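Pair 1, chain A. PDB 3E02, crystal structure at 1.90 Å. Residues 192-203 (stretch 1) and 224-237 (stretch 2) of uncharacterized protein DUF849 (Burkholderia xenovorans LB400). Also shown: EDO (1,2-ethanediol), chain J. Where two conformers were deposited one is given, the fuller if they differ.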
# COMPACT_ATOMS: atom_id res chain seq x y z
N GLU A 192 -9.21 -26.09 -8.52
CA GLU A 192 -10.13 -25.31 -9.36
C GLU A 192 -10.82 -24.22 -8.54
O GLU A 192 -10.99 -24.37 -7.34
CB GLU A 192 -11.22 -26.22 -9.93
CG GLU A 192 -10.73 -27.32 -10.88
CD GLU A 192 -10.20 -26.83 -12.23
OE1 GLU A 192 -10.36 -25.63 -12.58
OE2 GLU A 192 -9.63 -27.66 -12.97
N PRO A 193 -11.23 -23.12 -9.19
CA PRO A 193 -11.96 -22.09 -8.45
C PRO A 193 -13.35 -22.58 -7.98
O PRO A 193 -13.84 -23.58 -8.51
CB PRO A 193 -12.08 -20.93 -9.44
CG PRO A 193 -11.80 -21.47 -10.75
CD PRO A 193 -11.01 -22.73 -10.60
N PRO A 194 -13.94 -21.91 -6.97
CA PRO A 194 -13.44 -20.77 -6.21
C PRO A 194 -12.38 -21.19 -5.18
O PRO A 194 -12.47 -22.29 -4.63
CB PRO A 194 -14.69 -20.26 -5.50
CG PRO A 194 -15.49 -21.46 -5.29
CD PRO A 194 -15.28 -22.31 -6.51
N PHE A 195 -11.42 -20.31 -4.93
CA PHE A 195 -10.36 -20.58 -3.96
C PHE A 195 -10.75 -19.88 -2.68
O PHE A 195 -10.94 -18.68 -2.67
CB PHE A 195 -9.01 -20.06 -4.44
CG PHE A 195 -8.70 -20.48 -5.84
CD1 PHE A 195 -8.56 -21.83 -6.16
CD2 PHE A 195 -8.60 -19.53 -6.87
CE1 PHE A 195 -8.30 -22.24 -7.47
CE2 PHE A 195 -8.34 -19.93 -8.19
CZ PHE A 195 -8.19 -21.29 -8.49
N PHE A 196 -10.88 -20.64 -1.60
CA PHE A 196 -11.22 -20.07 -0.29
C PHE A 196 -9.87 -19.82 0.40
O PHE A 196 -9.26 -20.76 0.91
CB PHE A 196 -12.13 -21.03 0.48
CG PHE A 196 -12.72 -20.42 1.71
CD1 PHE A 196 -13.66 -19.39 1.61
CD2 PHE A 196 -12.36 -20.85 2.98
CE1 PHE A 196 -14.22 -18.82 2.75
CE2 PHE A 196 -12.92 -20.28 4.12
CZ PHE A 196 -13.85 -19.26 4.00
N LEU A 197 -9.42 -18.55 0.34
CA LEU A 197 -8.14 -18.10 0.90
C LEU A 197 -8.31 -17.61 2.32
O LEU A 197 -9.00 -16.60 2.54
CB LEU A 197 -7.55 -16.93 0.10
CG LEU A 197 -7.23 -17.03 -1.38
CD1 LEU A 197 -6.49 -15.77 -1.82
CD2 LEU A 197 -6.38 -18.24 -1.63
N GLN A 198 -7.67 -18.28 3.28
CA GLN A 198 -7.71 -17.91 4.69
C GLN A 198 -6.35 -17.27 5.06
O GLN A 198 -5.35 -18.00 5.20
CB GLN A 198 -7.98 -19.16 5.54
CG GLN A 198 -8.23 -18.91 7.05
CD GLN A 198 -9.59 -18.32 7.32
OE1 GLN A 198 -9.70 -17.20 7.77
NE2 GLN A 198 -10.62 -19.06 6.99
N CYS A 199 -6.32 -15.95 5.22
CA CYS A 199 -5.10 -15.24 5.61
C CYS A 199 -4.98 -15.29 7.13
O CYS A 199 -5.94 -14.99 7.84
CB CYS A 199 -5.11 -13.82 5.09
SG CYS A 199 -5.17 -13.79 3.28
N VAL A 200 -3.79 -15.65 7.62
CA VAL A 200 -3.53 -15.91 9.05
C VAL A 200 -2.52 -14.91 9.59
O VAL A 200 -1.37 -14.89 9.15
CB VAL A 200 -3.00 -17.34 9.24
CG1 VAL A 200 -2.79 -17.64 10.70
CG2 VAL A 200 -3.95 -18.37 8.59
N PHE A 201 -2.95 -14.12 10.59
CA PHE A 201 -2.12 -13.04 11.14
C PHE A 201 -1.76 -13.23 12.61
O PHE A 201 -2.57 -13.73 13.39
CB PHE A 201 -2.84 -11.71 10.99
CG PHE A 201 -3.19 -11.39 9.58
CD1 PHE A 201 -4.40 -11.82 9.04
CD2 PHE A 201 -2.29 -10.71 8.76
CE1 PHE A 201 -4.70 -11.58 7.70
CE2 PHE A 201 -2.60 -10.45 7.42
CZ PHE A 201 -3.81 -10.89 6.90
N GLY A 202 -0.54 -12.83 12.97
CA GLY A 202 -0.10 -12.83 14.36
C GLY A 202 0.68 -14.01 14.87
O GLY A 202 1.00 -14.03 16.05
N ILE A 203 1.01 -14.99 14.03
CA ILE A 203 1.83 -16.12 14.46
C ILE A 203 3.30 -15.69 14.34
O ILE A 203 3.68 -15.12 13.31
CB ILE A 203 1.60 -17.39 13.60
CG1 ILE A 203 0.13 -17.85 13.69
CG2 ILE A 203 2.57 -18.52 14.00
CD1 ILE A 203 -0.30 -18.32 15.07
N LEU A 224 -3.07 -11.97 -8.44
CA LEU A 224 -2.84 -13.38 -8.78
C LEU A 224 -4.10 -14.16 -9.21
O LEU A 224 -4.01 -15.00 -10.10
CB LEU A 224 -2.18 -14.11 -7.60
CG LEU A 224 -0.78 -13.65 -7.20
CD1 LEU A 224 -0.30 -14.27 -5.84
CD2 LEU A 224 0.22 -13.95 -8.30
N PHE A 225 -5.24 -13.89 -8.57
CA PHE A 225 -6.49 -14.68 -8.74
C PHE A 225 -7.75 -13.94 -9.19
O PHE A 225 -8.78 -14.59 -9.41
CB PHE A 225 -6.83 -15.36 -7.41
CG PHE A 225 -5.67 -16.04 -6.77
CD1 PHE A 225 -5.09 -17.16 -7.36
CD2 PHE A 225 -5.14 -15.57 -5.57
CE1 PHE A 225 -4.00 -17.78 -6.78
CE2 PHE A 225 -4.05 -16.19 -4.98
CZ PHE A 225 -3.48 -17.30 -5.59
N GLY A 226 -7.69 -12.61 -9.28
CA GLY A 226 -8.84 -11.79 -9.73
C GLY A 226 -10.15 -12.10 -9.00
O GLY A 226 -10.22 -12.03 -7.77
N GLN A 227 -11.16 -12.52 -9.77
CA GLN A 227 -12.50 -12.83 -9.24
C GLN A 227 -12.73 -14.31 -8.85
O GLN A 227 -13.86 -14.70 -8.50
CB GLN A 227 -13.56 -12.35 -10.25
CG GLN A 227 -13.57 -10.83 -10.41
CD GLN A 227 -14.01 -10.11 -9.12
OE1 GLN A 227 -13.22 -9.37 -8.51
NE2 GLN A 227 -15.24 -10.37 -8.68
N ASP A 228 -11.65 -15.11 -8.86
CA ASP A 228 -11.74 -16.54 -8.55
C ASP A 228 -11.55 -16.92 -7.09
O ASP A 228 -11.47 -18.10 -6.81
CB ASP A 228 -10.72 -17.32 -9.43
CG ASP A 228 -11.04 -17.25 -10.91
OD1 ASP A 228 -12.22 -17.08 -11.27
OD2 ASP A 228 -10.11 -17.43 -11.72
N TYR A 229 -11.50 -15.96 -6.15
CA TYR A 229 -11.28 -16.30 -4.74
C TYR A 229 -12.19 -15.59 -3.74
O TYR A 229 -12.71 -14.51 -4.00
CB TYR A 229 -9.80 -16.06 -4.35
CG TYR A 229 -9.45 -14.64 -3.97
CD1 TYR A 229 -9.15 -13.68 -4.94
CD2 TYR A 229 -9.40 -14.25 -2.62
CE1 TYR A 229 -8.83 -12.37 -4.60
CE2 TYR A 229 -9.08 -12.95 -2.26
CZ TYR A 229 -8.79 -12.01 -3.25
OH TYR A 229 -8.48 -10.73 -2.88
N TYR A 230 -12.35 -16.23 -2.57
CA TYR A 230 -13.01 -15.63 -1.41
C TYR A 230 -11.93 -15.40 -0.38
O TYR A 230 -11.07 -16.26 -0.19
CB TYR A 230 -14.03 -16.56 -0.78
CG TYR A 230 -15.28 -16.67 -1.56
CD1 TYR A 230 -16.21 -15.63 -1.57
CD2 TYR A 230 -15.58 -17.83 -2.27
CE1 TYR A 230 -17.39 -15.74 -2.29
CE2 TYR A 230 -16.74 -17.95 -2.98
CZ TYR A 230 -17.64 -16.91 -2.99
OH TYR A 230 -18.79 -17.05 -3.72
N LEU A 231 -11.98 -14.23 0.26
CA LEU A 231 -11.06 -13.87 1.33
C LEU A 231 -11.69 -14.30 2.65
O LEU A 231 -12.89 -14.12 2.86
CB LEU A 231 -10.86 -12.34 1.38
CG LEU A 231 -10.00 -11.74 2.50
CD1 LEU A 231 -8.55 -12.23 2.38
CD2 LEU A 231 -10.09 -10.21 2.51
N SER A 232 -10.88 -14.93 3.51
CA SER A 232 -11.24 -15.19 4.90
C SER A 232 -10.03 -14.77 5.74
O SER A 232 -8.88 -14.72 5.24
CB SER A 232 -11.67 -16.64 5.14
OG SER A 232 -12.19 -16.79 6.45
N VAL A 233 -10.29 -14.43 6.99
CA VAL A 233 -9.25 -13.94 7.89
C VAL A 233 -9.40 -14.54 9.30
O VAL A 233 -10.51 -14.72 9.80
CB VAL A 233 -9.30 -12.38 7.99
CG1 VAL A 233 -8.41 -11.85 9.11
CG2 VAL A 233 -8.93 -11.70 6.64
N LEU A 234 -8.25 -14.88 9.89
CA LEU A 234 -8.15 -15.22 11.31
C LEU A 234 -6.97 -14.43 11.85
O LEU A 234 -6.00 -14.15 11.10
CB LEU A 234 -7.96 -16.72 11.55
CG LEU A 234 -6.56 -17.35 11.49
CD1 LEU A 234 -5.77 -17.14 12.81
CD2 LEU A 234 -6.64 -18.82 11.18
N ALA A 235 -7.02 -14.08 13.13
CA ALA A 235 -5.88 -13.43 13.79
C ALA A 235 -5.77 -13.95 15.21
O ALA A 235 -6.79 -14.27 15.84
CB ALA A 235 -5.96 -11.92 13.73
N ALA A 236 -4.54 -14.06 15.70
CA ALA A 236 -4.26 -14.62 17.02
C ALA A 236 -4.63 -13.68 18.18
O ALA A 236 -4.43 -12.46 18.10
CB ALA A 236 -2.77 -15.00 17.12
N GLY A 237 -5.19 -14.27 19.24
CA GLY A 237 -5.47 -13.58 20.49
C GLY A 237 -6.24 -12.29 20.40
O GLY A 237 -7.30 -12.27 19.78
C1 EDO J . 4.55 -11.40 15.73
O1 EDO J . 3.88 -12.48 16.41
C2 EDO J . 4.70 -11.62 14.23
O2 EDO J . 3.66 -12.42 13.63

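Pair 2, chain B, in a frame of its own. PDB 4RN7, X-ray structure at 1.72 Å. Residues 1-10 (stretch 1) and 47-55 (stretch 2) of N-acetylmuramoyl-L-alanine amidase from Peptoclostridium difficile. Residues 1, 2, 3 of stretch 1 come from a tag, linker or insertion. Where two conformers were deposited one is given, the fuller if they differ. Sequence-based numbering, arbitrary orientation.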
# COMPACT_ATOMS: atom_id res chain seq x y z
N SER B 1 -5.96 -10.01 25.75
CA SER B 1 -5.27 -9.77 24.50
C SER B 1 -5.34 -8.30 24.09
O SER B 1 -6.31 -7.61 24.40
CB SER B 1 -5.86 -10.64 23.39
OG SER B 1 -7.11 -10.12 22.94
N ASN B 2 -4.30 -7.82 23.41
CA ASN B 2 -4.19 -6.40 23.06
C ASN B 2 -3.42 -6.16 21.77
O ASN B 2 -2.70 -5.17 21.64
CB ASN B 2 -3.50 -5.64 24.19
CG ASN B 2 -2.06 -6.10 24.41
OD1 ASN B 2 -1.72 -7.27 24.18
ND2 ASN B 2 -1.21 -5.19 24.86
N ALA B 3 -3.57 -7.07 20.81
CA ALA B 3 -2.84 -6.97 19.56
C ALA B 3 -3.67 -6.23 18.51
O ALA B 3 -4.90 -6.32 18.51
CB ALA B 3 -2.48 -8.35 19.06
N TYR B 4 -2.99 -5.51 17.62
CA TYR B 4 -3.63 -4.95 16.44
C TYR B 4 -3.26 -5.83 15.26
O TYR B 4 -2.13 -6.29 15.16
CB TYR B 4 -3.16 -3.53 16.16
CG TYR B 4 -3.47 -2.53 17.26
CD1 TYR B 4 -4.66 -1.83 17.26
CD2 TYR B 4 -2.56 -2.29 18.27
CE1 TYR B 4 -4.94 -0.91 18.26
CE2 TYR B 4 -2.83 -1.37 19.28
CZ TYR B 4 -4.03 -0.69 19.26
OH TYR B 4 -4.30 0.23 20.26
N THR B 5 -4.22 -6.05 14.37
CA THR B 5 -3.98 -6.85 13.17
C THR B 5 -3.90 -5.90 11.97
O THR B 5 -4.82 -5.12 11.74
CB THR B 5 -5.09 -7.88 12.95
OG1 THR B 5 -5.10 -8.82 14.04
CG2 THR B 5 -4.86 -8.63 11.64
N VAL B 6 -2.80 -5.97 11.23
CA VAL B 6 -2.64 -5.16 10.02
C VAL B 6 -2.71 -6.09 8.82
O VAL B 6 -1.92 -7.03 8.72
CB VAL B 6 -1.31 -4.41 10.03
CG1 VAL B 6 -1.17 -3.53 8.78
CG2 VAL B 6 -1.22 -3.54 11.29
N PHE B 7 -3.67 -5.84 7.93
CA PHE B 7 -3.82 -6.65 6.72
C PHE B 7 -3.10 -5.94 5.58
O PHE B 7 -3.44 -4.79 5.26
CB PHE B 7 -5.30 -6.82 6.39
CG PHE B 7 -5.58 -7.78 5.26
CD1 PHE B 7 -5.56 -7.35 3.94
CD2 PHE B 7 -5.87 -9.12 5.52
CE1 PHE B 7 -5.82 -8.21 2.90
CE2 PHE B 7 -6.13 -9.99 4.47
CZ PHE B 7 -6.11 -9.54 3.17
N ILE B 8 -2.11 -6.61 4.99
CA ILE B 8 -1.34 -6.01 3.90
C ILE B 8 -1.78 -6.67 2.59
O ILE B 8 -1.81 -7.89 2.48
CB ILE B 8 0.16 -6.25 4.08
CG1 ILE B 8 0.67 -5.63 5.38
CG2 ILE B 8 0.94 -5.67 2.89
CD1 ILE B 8 0.46 -4.12 5.48
N ASP B 9 -2.13 -5.84 1.60
CA ASP B 9 -2.63 -6.34 0.33
C ASP B 9 -1.72 -5.91 -0.83
O ASP B 9 -1.83 -4.79 -1.34
CB ASP B 9 -4.05 -5.81 0.08
CG ASP B 9 -4.57 -6.18 -1.29
OD1 ASP B 9 -4.49 -7.38 -1.66
OD2 ASP B 9 -5.06 -5.28 -2.01
N PRO B 10 -0.80 -6.79 -1.26
CA PRO B 10 0.04 -6.43 -2.41
C PRO B 10 -0.80 -6.51 -3.69
O PRO B 10 -1.26 -7.58 -4.06
CB PRO B 10 1.13 -7.52 -2.42
CG PRO B 10 0.87 -8.41 -1.19
CD PRO B 10 -0.55 -8.16 -0.77
N LYS B 47 5.81 -5.11 18.77
CA LYS B 47 5.28 -5.92 19.86
C LYS B 47 3.80 -6.32 19.72
O LYS B 47 3.47 -7.50 19.67
CB LYS B 47 5.52 -5.23 21.21
CG LYS B 47 5.36 -3.71 21.17
N ASP B 48 2.92 -5.32 19.67
CA ASP B 48 1.48 -5.58 19.66
C ASP B 48 0.90 -5.72 18.26
O ASP B 48 -0.28 -5.42 18.05
CB ASP B 48 0.74 -4.47 20.42
CG ASP B 48 0.93 -4.56 21.93
OD1 ASP B 48 1.48 -5.58 22.40
OD2 ASP B 48 0.52 -3.61 22.63
N ILE B 49 1.71 -6.18 17.30
CA ILE B 49 1.25 -6.25 15.91
C ILE B 49 1.24 -7.67 15.32
O ILE B 49 2.24 -8.39 15.41
CB ILE B 49 2.10 -5.36 14.99
CG1 ILE B 49 2.15 -3.93 15.52
CG2 ILE B 49 1.55 -5.37 13.57
CD1 ILE B 49 0.86 -3.16 15.31
N GLN B 50 0.11 -8.05 14.72
CA GLN B 50 0.01 -9.29 13.95
C GLN B 50 -0.23 -8.91 12.50
O GLN B 50 -1.09 -8.08 12.21
CB GLN B 50 -1.18 -10.14 14.40
CG GLN B 50 -1.60 -9.98 15.84
CD GLN B 50 -2.68 -10.98 16.22
OE1 GLN B 50 -2.42 -11.94 16.95
NE2 GLN B 50 -3.89 -10.78 15.71
N VAL B 51 0.52 -9.52 11.60
CA VAL B 51 0.37 -9.22 10.18
C VAL B 51 -0.37 -10.33 9.45
O VAL B 51 -0.10 -11.52 9.67
CB VAL B 51 1.73 -8.98 9.52
CG1 VAL B 51 1.58 -8.80 8.02
CG2 VAL B 51 2.39 -7.75 10.13
N VAL B 52 -1.31 -9.94 8.59
CA VAL B 52 -2.00 -10.87 7.71
C VAL B 52 -1.80 -10.31 6.31
O VAL B 52 -1.92 -9.11 6.11
CB VAL B 52 -3.49 -10.92 8.04
CG1 VAL B 52 -4.22 -11.86 7.09
CG2 VAL B 52 -3.69 -11.35 9.48
N VAL B 53 -1.44 -11.16 5.35
CA VAL B 53 -1.22 -10.65 3.99
C VAL B 53 -2.16 -11.36 3.02
O VAL B 53 -2.49 -12.53 3.22
CB VAL B 53 0.24 -10.84 3.52
CG1 VAL B 53 1.21 -10.20 4.50
CG2 VAL B 53 0.56 -12.31 3.33
N SER B 54 -2.61 -10.67 1.97
CA SER B 54 -3.50 -11.35 1.04
C SER B 54 -2.73 -12.38 0.21
O SER B 54 -3.26 -13.42 -0.18
CB SER B 54 -4.25 -10.36 0.15
OG SER B 54 -3.34 -9.59 -0.60
N ARG B 55 -1.45 -12.10 -0.03
CA ARG B 55 -0.62 -13.06 -0.73
C ARG B 55 0.84 -12.90 -0.37
O ARG B 55 1.28 -11.79 -0.04
CB ARG B 55 -0.83 -12.94 -2.24
CG ARG B 55 -0.38 -11.61 -2.81
CD ARG B 55 -0.60 -11.54 -4.32
NE ARG B 55 -0.15 -10.24 -4.87
CZ ARG B 55 0.96 -10.08 -5.57
NH1 ARG B 55 1.75 -11.11 -5.80
NH2 ARG B 55 1.29 -8.88 -6.05

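The two pairs differ most sharply where Gln A198 of pair 1 superposes on Phe B7 of pair 2, opposite Ser A232 and Val B52 respectively. In pair 1 this bridge is polar: Gln A198 NE2 donates a weak hydrogen bond to Ser A232 OG at 2.8 Å. In pair 2 it is apolar, with Phe B7 CD2 lying 3.6 Å from Val B52 CG1. Both Gln A198 and Phe B7 have a t chi1, which brings the ends of their side chains nearer to the neighbouring strand, so a common trajectory serves either an amide or a phenyl ring. The ring also reaches two residues beyond its bridge partner, with Phe B7 CZ 3.6 Å from Ser B54 CB.

Around this exchange the backbones are nearly the same. Each pair consists of two parallel strands, their directions 25° apart in pair 1 and 28° in pair 2, and the central residues superpose with an RMSD of 0.5 Å. The hydrogen-bond ladder is conserved: Phe A195 N donates to Asp A228 O (2.9 Å) as Tyr B4 N does to Asp B48 O (2.7 Å), and Leu A234 N reaches Cys A199 O (3.1 Å) as Ser B54 N reaches Ile B8 O (2.9 Å). At both of these rungs the donor and acceptor occupy matching positions despite different side chains.

On the face bearing Phe A196 and Tyr A230, pair 1 packs two aromatic residues, Phe A196 CD1 lying 3.7 Å from Tyr A230 CB. The matching Thr B5 and Gln B50 instead form a hydrogen bond, from Gln B50 NE2 to Thr B5 OG1 (2.8 Å). Polarity is thus distributed differently along equivalent faces: the polar side-chain bridge of pair 1 matches an apolar one in pair 2, and the reverse holds here.

The other face is apolar in both. Leu A197 CD1 approaches Tyr A229 CD2 to 3.4 Å; at the matching positions, the shorter Val B6 places CG2 4.0 Å from Ile B49 CG2. Farther along, Cys A199 SG meets Leu A231 CD1 at 3.8 Å, whereas Ile B8 CG1 lies 4.2 Å from Val B51 CG1.

Toward the C-terminal ends, Val A200 CG1 contacts Leu A234 CD1 at 3.7 Å, while their counterparts form a hydrogen bond from Ser B54 OG to Asp B9 OD1 (2.7 Å). Phe A201 continues the ladder through its N, bonded to Leu A234 O at 3.1 Å. The matching Pro B10 has no amide hydrogen to donate, but its O accepts a bond from Arg B55 NE at 3.0 Å.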